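Local atomic coordinates of predicted acyltransferase with acyl-CoA N-acyltransferase domain (Escherichia coli, PDB entry 4RS2), a protein that binds coenzyme A, probably acts as a GNAT-family N-acyltransferase, and on overexpression suppresses gene silencing mediated by small RNAs. Residues I30-R36 against Q68-Y72; A122-G128 against A156-L162. All blocks are in the same frame, centred on the assembly; numbering follows the deposited sequence. Where two conformers were deposited one is given.

Interaction 1 (I30-R36 against Q68-Y72); sequences IDALLRR and QVIGY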
ATOM      1  N   ILE A  30       7.382   3.187  12.362  1.00 11.82           N
ATOM      2  CA  ILE A  30       6.315   3.263  11.373  1.00 11.26           C
ATOM      3  C   ILE A  30       5.246   4.216  11.877  1.00 11.49           C
ATOM      4  O   ILE A  30       4.745   5.074  11.127  1.00 10.96           O
ATOM      5  CB  ILE A  30       5.741   1.862  11.083  1.00 11.01           C
ATOM      6  CG1 ILE A  30       6.790   0.968  10.381  1.00 11.07           C
ATOM      7  CG2 ILE A  30       4.514   1.936  10.215  1.00 10.44           C
ATOM      8  CD1 ILE A  30       6.471  -0.495  10.464  1.00 11.48           C
ATOM      9  N   ASP A  31       4.882   4.067  13.159  1.00 12.61           N
ATOM     10  CA  ASP A  31       3.829   4.912  13.708  1.00 13.26           C
ATOM     11  C   ASP A  31       4.192   6.363  13.641  1.00 12.84           C
ATOM     12  O   ASP A  31       3.337   7.204  13.268  1.00 12.27           O
ATOM     13  CB  ASP A  31       3.498   4.512  15.146  1.00 14.76           C
ATOM     14  CG  ASP A  31       2.200   5.133  15.662  1.00 16.24           C
ATOM     15  OD1 ASP A  31       1.130   4.548  15.418  1.00 17.83           O
ATOM     16  OD2 ASP A  31       2.250   6.170  16.344  1.00 19.53           O
ATOM     17  N   ALA A  32       5.459   6.686  13.928  1.00 13.19           N
ATOM     18  CA  ALA A  32       5.898   8.061  13.957  1.00 13.61           C
ATOM     19  C   ALA A  32       5.908   8.606  12.551  1.00 12.80           C
ATOM     20  O   ALA A  32       5.507   9.748  12.332  1.00 12.89           O
ATOM     21  CB  ALA A  32       7.263   8.186  14.616  1.00 14.39           C
ATOM     22  N   LEU A  33       6.383   7.807  11.602  1.00 12.06           N
ATOM     23  CA  LEU A  33       6.347   8.225  10.201  1.00 11.67           C
ATOM     24  C   LEU A  33       4.927   8.528   9.712  1.00 11.24           C
ATOM     25  O   LEU A  33       4.681   9.539   9.025  1.00 10.72           O
ATOM     26  CB  LEU A  33       6.956   7.145   9.314  1.00 11.54           C
ATOM     27  CG  LEU A  33       6.874   7.400   7.821  1.00 11.79           C
ATOM     28  CD1 LEU A  33       7.737   8.580   7.361  1.00 12.65           C
ATOM     29  CD2 LEU A  33       7.287   6.118   7.133  1.00 11.70           C
ATOM     30  N   LEU A  34       3.980   7.657  10.068  1.00 11.19           N
ATOM     31  CA  LEU A  34       2.605   7.839   9.608  1.00 11.44           C
ATOM     32  C   LEU A  34       1.958   9.049  10.255  1.00 12.23           C
ATOM     33  O   LEU A  34       1.219   9.787   9.593  1.00 12.11           O
ATOM     34  CB  LEU A  34       1.774   6.555   9.851  1.00 11.39           C
ATOM     35  CG  LEU A  34       2.284   5.349   9.019  1.00 11.08           C
ATOM     36  CD1 LEU A  34       1.523   4.098   9.377  1.00 11.07           C
ATOM     37  CD2 LEU A  34       2.218   5.619   7.540  1.00 11.29           C
ATOM     38  N   ARG A  35       2.249   9.296  11.520  1.00 13.00           N
ATOM     39  CA  ARG A  35       1.667  10.463  12.182  1.00 14.50           C
ATOM     40  C   ARG A  35       2.175  11.779  11.654  1.00 15.56           C
ATOM     41  O   ARG A  35       1.430  12.778  11.618  1.00 16.50           O
ATOM     42  CB  ARG A  35       1.910  10.394  13.679  1.00 14.92           C
ATOM     43  CG  ARG A  35       1.107   9.314  14.354  1.00 15.25           C
ATOM     44  CD  ARG A  35       1.272   9.272  15.863  1.00 16.42           C
ATOM     45  NE  ARG A  35       0.401   8.244  16.422  1.00 17.43           N
ATOM     46  CZ  ARG A  35      -0.837   8.451  16.875  1.00 19.17           C
ATOM     47  NH1 ARG A  35      -1.354   9.673  16.918  1.00 21.13           N
ATOM     48  NH2 ARG A  35      -1.557   7.423  17.309  1.00 21.79           N
ATOM     49  N   ARG A  36       3.436  11.785  11.245  0.60 15.41           N
ATOM     50  CA  ARG A  36       4.043  13.007  10.744  0.60 16.15           C
ATOM     51  C   ARG A  36       3.789  13.250   9.261  0.60 15.78           C
ATOM     52  O   ARG A  36       3.837  14.391   8.830  0.60 16.59           O
ATOM     53  CB  ARG A  36       5.539  13.085  11.088  0.60 17.08           C
ATOM     54  CG  ARG A  36       6.482  12.118  10.409  0.60 16.95           C
ATOM     55  CD  ARG A  36       7.934  12.450  10.785  0.60 17.95           C
ATOM     56  NE  ARG A  36       8.883  11.503  10.204  0.60 17.72           N
ATOM     57  CZ  ARG A  36       9.282  10.360  10.773  0.60 17.52           C
ATOM     58  NH1 ARG A  36       8.841   9.997  11.969  0.60 18.19           N
ATOM     59  NH2 ARG A  36      10.142   9.582  10.148  0.60 17.75           N
ATOM     60  N   GLN A  68      16.522   3.798  10.880  1.00 25.36           N
ATOM     61  CA  GLN A  68      15.312   4.574  11.116  1.00 25.00           C
ATOM     62  C   GLN A  68      14.368   4.376   9.946  1.00 20.14           C
ATOM     63  O   GLN A  68      14.801   4.405   8.786  1.00 18.31           O
ATOM     64  CB  GLN A  68      15.599   6.069  11.225  1.00 27.00           C
ATOM     65  CG  GLN A  68      14.353   6.913  11.505  1.00 31.00           C
ATOM     66  CD  GLN A  68      14.592   8.416  11.397  1.00 37.26           C
ATOM     67  OE1 GLN A  68      15.533   8.870  10.733  1.00 40.70           O
ATOM     68  NE2 GLN A  68      13.716   9.198  12.025  1.00 40.68           N
ATOM     69  N   VAL A  69      13.082   4.200  10.252  1.00 18.20           N
ATOM     70  CA  VAL A  69      12.056   4.042   9.206  1.00 16.05           C
ATOM     71  C   VAL A  69      11.789   5.371   8.534  1.00 15.64           C
ATOM     72  O   VAL A  69      11.341   6.307   9.183  1.00 15.85           O
ATOM     73  CB  VAL A  69      10.749   3.488   9.795  1.00 15.29           C
ATOM     74  CG1 VAL A  69       9.688   3.355   8.737  1.00 14.53           C
ATOM     75  CG2 VAL A  69      11.025   2.143  10.490  1.00 16.09           C
ATOM     76  N   ILE A  70      12.021   5.427   7.222  1.00 14.17           N
ATOM     77  CA  ILE A  70      11.852   6.628   6.421  1.00 13.68           C
ATOM     78  C   ILE A  70      10.836   6.412   5.297  1.00 11.91           C
ATOM     79  O   ILE A  70      10.517   7.327   4.535  1.00 11.98           O
ATOM     80  CB  ILE A  70      13.207   7.049   5.779  1.00 14.95           C
ATOM     81  CG1 ILE A  70      13.765   5.977   4.796  1.00 15.85           C
ATOM     82  CG2 ILE A  70      14.260   7.270   6.855  1.00 16.62           C
ATOM     83  CD1 ILE A  70      14.903   6.403   3.883  1.00 17.93           C
ATOM     84  N   GLY A  71      10.303   5.199   5.202  1.00 11.09           N
ATOM     85  CA  GLY A  71       9.267   4.916   4.229  1.00 10.25           C
ATOM     86  C   GLY A  71       8.503   3.674   4.583  1.00  9.81           C
ATOM     87  O   GLY A  71       9.032   2.790   5.260  1.00 10.13           O
ATOM     88  N   TYR A  72       7.282   3.576   4.085  1.00  9.08           N
ATOM     89  CA  TYR A  72       6.446   2.463   4.424  1.00  9.04           C
ATOM     90  C   TYR A  72       5.365   2.221   3.430  1.00  8.76           C
ATOM     91  O   TYR A  72       4.795   3.184   2.884  1.00  9.13           O
ATOM     92  CB  TYR A  72       5.783   2.717   5.774  1.00  9.06           C
ATOM     93  CG  TYR A  72       4.997   1.527   6.342  1.00  8.83           C
ATOM     94  CD1 TYR A  72       5.616   0.367   6.721  1.00  9.30           C
ATOM     95  CD2 TYR A  72       3.639   1.606   6.529  1.00  8.01           C
ATOM     96  CE1 TYR A  72       4.899  -0.691   7.255  1.00  9.53           C
ATOM     97  CE2 TYR A  72       2.932   0.566   7.098  1.00  8.68           C
ATOM     98  CZ  TYR A  72       3.551  -0.583   7.442  1.00  9.30           C
ATOM     99  OH  TYR A  72       2.800  -1.630   8.003  1.00 10.96           O
TER
HETATM  100  O   HOH W   1      10.133   7.034  11.648  1.00 16.62           O
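Ile30 sets its CG2 methyl over one face of the Tyr72 ring, 3.6 Å from the centroid and 5° off the normal, a CH-pi contact, while Ile30 CD1 reaches Tyr72 CE1 at 3.6 Å. One helical turn on, Leu33 CD2 presses into the strand itself, 3.7 Å from Gly71 N, 4.0 Å from Val69 CG1 and 4.0 Å from Tyr72 CB. This touches the strand where Ile70 and Gly71 form a classic beta bulge opposite Ala62. Leu34 adds a looser contact, CD1 to Tyr72 CD2 at 4.3 Å. Toward the surface the chemistry turns polar. A water accepts from Arg36 NH2 (3.0 Å) and donates to Val69 O (2.8 Å), bridging helix and strand; the same guanidinium forms a salt bridge with Asp96. Tyr72 OH is hydrogen-bonded to Glu22, so the ring is held at its far end too. The axes of helix 30-36 and strand 69-72 cross at -70°, 8.1 Å apart at closest, a steep helix-on-sheet packing. In the GNAT fold, helix 27-37 packs on part of one face of the sheet, beside helix 42-53 (Val47, Arg51); Ile30 also touches Val61 of strand 58-63, and Leu34 touches Pro92 and Ala94 of strand 87-95.

Interaction 2 (A122-G128 against A156-L162); sequences AAVVTLG and AFQVHRL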
ATOM      1  N   ALA A 122      -2.899 -12.399  -6.520  1.00 11.65           N
ATOM      2  CA  ALA A 122      -3.327 -12.166  -7.894  1.00 11.54           C
ATOM      3  C   ALA A 122      -3.567 -10.735  -8.312  1.00 11.26           C
ATOM      4  O   ALA A 122      -3.538 -10.458  -9.509  1.00 11.55           O
ATOM      5  CB  ALA A 122      -4.572 -12.976  -8.174  1.00 12.51           C
ATOM      6  N   ALA A 123      -3.877  -9.853  -7.363  1.00 10.79           N
ATOM      7  CA  ALA A 123      -4.184  -8.475  -7.678  1.00  9.97           C
ATOM      8  C   ALA A 123      -4.075  -7.583  -6.442  1.00  9.01           C
ATOM      9  O   ALA A 123      -4.253  -8.045  -5.319  1.00  9.69           O
ATOM     10  CB  ALA A 123      -5.570  -8.350  -8.279  1.00 10.19           C
ATOM     11  N   VAL A 124      -3.869  -6.305  -6.708  1.00  8.74           N
ATOM     12  CA  VAL A 124      -3.735  -5.291  -5.697  1.00  8.74           C
ATOM     13  C   VAL A 124      -4.639  -4.129  -6.036  1.00  8.85           C
ATOM     14  O   VAL A 124      -4.614  -3.644  -7.164  1.00 10.51           O
ATOM     15  CB  VAL A 124      -2.291  -4.772  -5.601  1.00  9.21           C
ATOM     16  CG1 VAL A 124      -2.221  -3.737  -4.476  1.00  9.52           C
ATOM     17  CG2 VAL A 124      -1.349  -5.929  -5.317  1.00 10.21           C
ATOM     18  N   VAL A 125      -5.465  -3.719  -5.092  1.00  8.30           N
ATOM     19  CA  VAL A 125      -6.271  -2.500  -5.293  1.00  8.23           C
ATOM     20  C   VAL A 125      -5.714  -1.402  -4.409  1.00  8.32           C
ATOM     21  O   VAL A 125      -4.989  -1.684  -3.429  1.00  9.01           O
ATOM     22  CB  VAL A 125      -7.784  -2.705  -5.007  1.00  8.75           C
ATOM     23  CG1 VAL A 125      -8.330  -3.805  -5.876  1.00  9.11           C
ATOM     24  CG2 VAL A 125      -8.056  -3.025  -3.536  1.00  8.63           C
ATOM     25  N   THR A 126      -6.051  -0.170  -4.745  1.00  9.05           N
ATOM     26  CA  THR A 126      -5.682   0.954  -3.907  1.00  9.90           C
ATOM     27  C   THR A 126      -6.629   2.114  -4.194  1.00 10.30           C
ATOM     28  O   THR A 126      -7.347   2.129  -5.202  1.00 10.40           O
ATOM     29  CB  THR A 126      -4.206   1.378  -4.103  1.00 10.36           C
ATOM     30  OG1 THR A 126      -3.768   2.166  -2.991  1.00 10.63           O
ATOM     31  CG2 THR A 126      -4.014   2.188  -5.425  1.00 11.06           C
ATOM     32  N   LEU A 127      -6.665   3.050  -3.261  1.00 10.76           N
ATOM     33  CA  LEU A 127      -7.516   4.228  -3.352  1.00 12.08           C
ATOM     34  C   LEU A 127      -6.650   5.455  -3.211  1.00 11.85           C
ATOM     35  O   LEU A 127      -6.010   5.659  -2.174  1.00 12.93           O
ATOM     36  CB  LEU A 127      -8.567   4.178  -2.252  1.00 13.64           C
ATOM     37  CG  LEU A 127      -9.631   5.266  -2.298  1.00 15.74           C
ATOM     38  CD1 LEU A 127     -10.555   5.070  -3.500  1.00 16.26           C
ATOM     39  CD2 LEU A 127     -10.458   5.181  -1.031  1.00 17.28           C
ATOM     40  N   GLY A 128      -6.627   6.295  -4.242  1.00 11.39           N
ATOM     41  CA  GLY A 128      -5.771   7.450  -4.231  1.00 12.59           C
ATOM     42  C   GLY A 128      -5.770   8.152  -5.567  1.00 12.99           C
ATOM     43  O   GLY A 128      -6.476   7.777  -6.483  1.00 13.21           O
ATOM     44  N   ALA A 156     -10.867   7.408  -8.090  1.00 14.44           N
ATOM     45  CA  ALA A 156      -9.674   7.143  -7.285  1.00 13.21           C
ATOM     46  C   ALA A 156      -9.439   5.658  -7.002  1.00 11.55           C
ATOM     47  O   ALA A 156      -8.337   5.267  -6.632  1.00 10.82           O
ATOM     48  CB  ALA A 156      -9.760   7.900  -5.968  1.00 14.31           C
ATOM     49  N   PHE A 157     -10.474   4.825  -7.143  1.00 10.48           N
ATOM     50  CA  PHE A 157     -10.303   3.394  -6.861  1.00  9.45           C
ATOM     51  C   PHE A 157      -9.639   2.725  -8.037  1.00  9.37           C
ATOM     52  O   PHE A 157     -10.091   2.868  -9.184  1.00  9.64           O
ATOM     53  CB  PHE A 157     -11.606   2.703  -6.500  1.00  9.76           C
ATOM     54  CG  PHE A 157     -11.430   1.316  -5.970  1.00  9.66           C
ATOM     55  CD1 PHE A 157     -10.563   1.067  -4.918  1.00  9.33           C
ATOM     56  CD2 PHE A 157     -12.151   0.247  -6.476  1.00  9.84           C
ATOM     57  CE1 PHE A 157     -10.415  -0.181  -4.405  1.00  8.94           C
ATOM     58  CE2 PHE A 157     -11.996  -1.029  -5.939  1.00 10.03           C
ATOM     59  CZ  PHE A 157     -11.118  -1.236  -4.906  1.00  9.78           C
ATOM     60  N   GLN A 158      -8.515   2.063  -7.762  1.00  8.77           N
ATOM     61  CA  GLN A 158      -7.665   1.505  -8.822  1.00  9.17           C
ATOM     62  C   GLN A 158      -7.194   0.087  -8.542  1.00  9.21           C
ATOM     63  O   GLN A 158      -7.256  -0.403  -7.421  1.00  8.95           O
ATOM     64  CB  GLN A 158      -6.434   2.420  -8.990  1.00  9.66           C
ATOM     65  CG  GLN A 158      -6.787   3.833  -9.499  1.00 10.47           C
ATOM     66  CD  GLN A 158      -5.704   4.854  -9.263  1.00 10.80           C
ATOM     67  OE1 GLN A 158      -4.741   4.948 -10.002  1.00 10.88           O
ATOM     68  NE2 GLN A 158      -5.877   5.640  -8.210  1.00 11.28           N
ATOM     69  N   VAL A 159      -6.725  -0.569  -9.601  1.00  9.13           N
ATOM     70  CA  VAL A 159      -6.321  -1.958  -9.507  1.00  9.43           C
ATOM     71  C   VAL A 159      -5.079  -2.223 -10.357  1.00  9.39           C
ATOM     72  O   VAL A 159      -4.867  -1.603 -11.416  1.00  9.74           O
ATOM     73  CB  VAL A 159      -7.474  -2.881  -9.949  1.00  9.79           C
ATOM     74  CG1 VAL A 159      -7.811  -2.665 -11.417  1.00 10.30           C
ATOM     75  CG2 VAL A 159      -7.156  -4.331  -9.638  1.00 10.31           C
ATOM     76  N   HIS A 160      -4.246  -3.125  -9.850  1.00  9.64           N
ATOM     77  CA  HIS A 160      -3.041  -3.585 -10.534  1.00 10.93           C
ATOM     78  C   HIS A 160      -3.060  -5.110 -10.489  1.00 11.09           C
ATOM     79  O   HIS A 160      -2.935  -5.697  -9.436  1.00 10.34           O
ATOM     80  CB  HIS A 160      -1.773  -3.067  -9.839  1.00 11.56           C
ATOM     81  CG  HIS A 160      -0.523  -3.166 -10.671  1.00 12.22           C
ATOM     82  ND1 HIS A 160      -0.104  -4.328 -11.283  1.00 12.73           N
ATOM     83  CD2 HIS A 160       0.415  -2.229 -10.973  1.00 12.67           C
ATOM     84  CE1 HIS A 160       1.017  -4.094 -11.958  1.00 13.62           C
ATOM     85  NE2 HIS A 160       1.364  -2.837 -11.763  1.00 14.36           N
ATOM     86  N   ARG A 161      -3.198  -5.750 -11.642  1.00 11.95           N
ATOM     87  CA  ARG A 161      -3.183  -7.196 -11.693  1.00 12.67           C
ATOM     88  C   ARG A 161      -1.767  -7.675 -11.442  1.00 13.33           C
ATOM     89  O   ARG A 161      -0.807  -6.983 -11.792  1.00 14.05           O
ATOM     90  CB  ARG A 161      -3.610  -7.664 -13.083  1.00 14.07           C
ATOM     91  CG  ARG A 161      -2.599  -7.437 -14.191  1.00 14.96           C
ATOM     92  CD  ARG A 161      -3.262  -7.694 -15.527  1.00 16.63           C
ATOM     93  NE  ARG A 161      -4.130  -6.576 -15.874  1.00 16.09           N
ATOM     94  CZ  ARG A 161      -4.800  -6.460 -17.022  1.00 18.72           C
ATOM     95  NH1 ARG A 161      -4.771  -7.457 -17.934  1.00 19.13           N
ATOM     96  NH2 ARG A 161      -5.539  -5.358 -17.246  1.00 18.03           N
ATOM     97  N   LEU A 162      -1.635  -8.869 -10.883  1.00 13.30           N
ATOM     98  CA  LEU A 162      -0.325  -9.496 -10.716  1.00 14.52           C
ATOM     99  C   LEU A 162      -0.104 -10.641 -11.709  1.00 16.89           C
ATOM    100  O   LEU A 162       0.997 -11.183 -11.780  1.00 19.44           O
ATOM    101  CB  LEU A 162      -0.139  -9.976  -9.297  1.00 13.91           C
ATOM    102  CG  LEU A 162      -0.201  -8.836  -8.264  1.00 13.27           C
ATOM    103  CD1 LEU A 162       0.031  -9.371  -6.853  1.00 13.82           C
ATOM    104  CD2 LEU A 162       0.854  -7.787  -8.602  1.00 13.51           C
TER
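Strands 123-127 and 157-161 pair antiparallel, their axes 4.6 Å apart at closest and 159° between directions. In the GNAT sheet, strand 123-127 lies between this partner and the parallel strand 87-95, where Thr126 OG1 is hydrogen-bonded to Met90 O. The side chains alternate between the two faces. On one, Val125 CG1 and Val159 CG2 meet at 4.0 Å across a non-hydrogen-bonded pair. With chi1 t, Phe157 carries its ring diagonally across the strands, bringing CZ within 3.6 Å of Val125 CB, while Leu127 CD1 lies 4.0 Å from Phe157 CB. On the other face, Gln158 (m, t, with chi3 at 81°) folds its amide back so that NE2 donates to Ala156 O at 2.9 Å. His160, t with chi2 at -52°, turns ND1 onto Arg161 O at 2.8 Å, and its ring stacks edge-to-face with Phe138. Leu162 CD1 meets Val124 CG2 at 4.0 Å, and both side chains touch Leu116 of helix 104-118. Six backbone hydrogen bonds fix the register: two each in the pairs Val124-His160 and Thr126-Gln158 (2.8 to 2.9 Å between N and O), plus Leu162 N to Ala122 O (2.8 Å) and Gly128 N to Ala156 O (3.1 Å). Ala156 O thus accepts from both Gly128 N and Gln158 NE2, while the side chains that cross between the strands add chiefly apolar packing.

How the interactions relate
Interactions 1 and 2 reach the same mixed sheet on opposite sides of the chain's centre, with centres about 23 Å apart and nearest atoms about 10 Å apart, so they do not touch. Strand 87-95 relates them: it pairs antiparallel with strand 69-80 and parallel with strand 123-127. In interaction 1 seven of nine touching residues are buried and two exposed; in interaction 2 eight of fourteen are buried and none is fully exposed, and its centre lies nearer the chain's centre (about 9 Å against 14 Å). The helix-on-sheet contact covers 374 Å² against 647 Å² for the strand pair. The former relies on side-chain packing and one bridging water; the latter on direct backbone hydrogen bonds within the sheet.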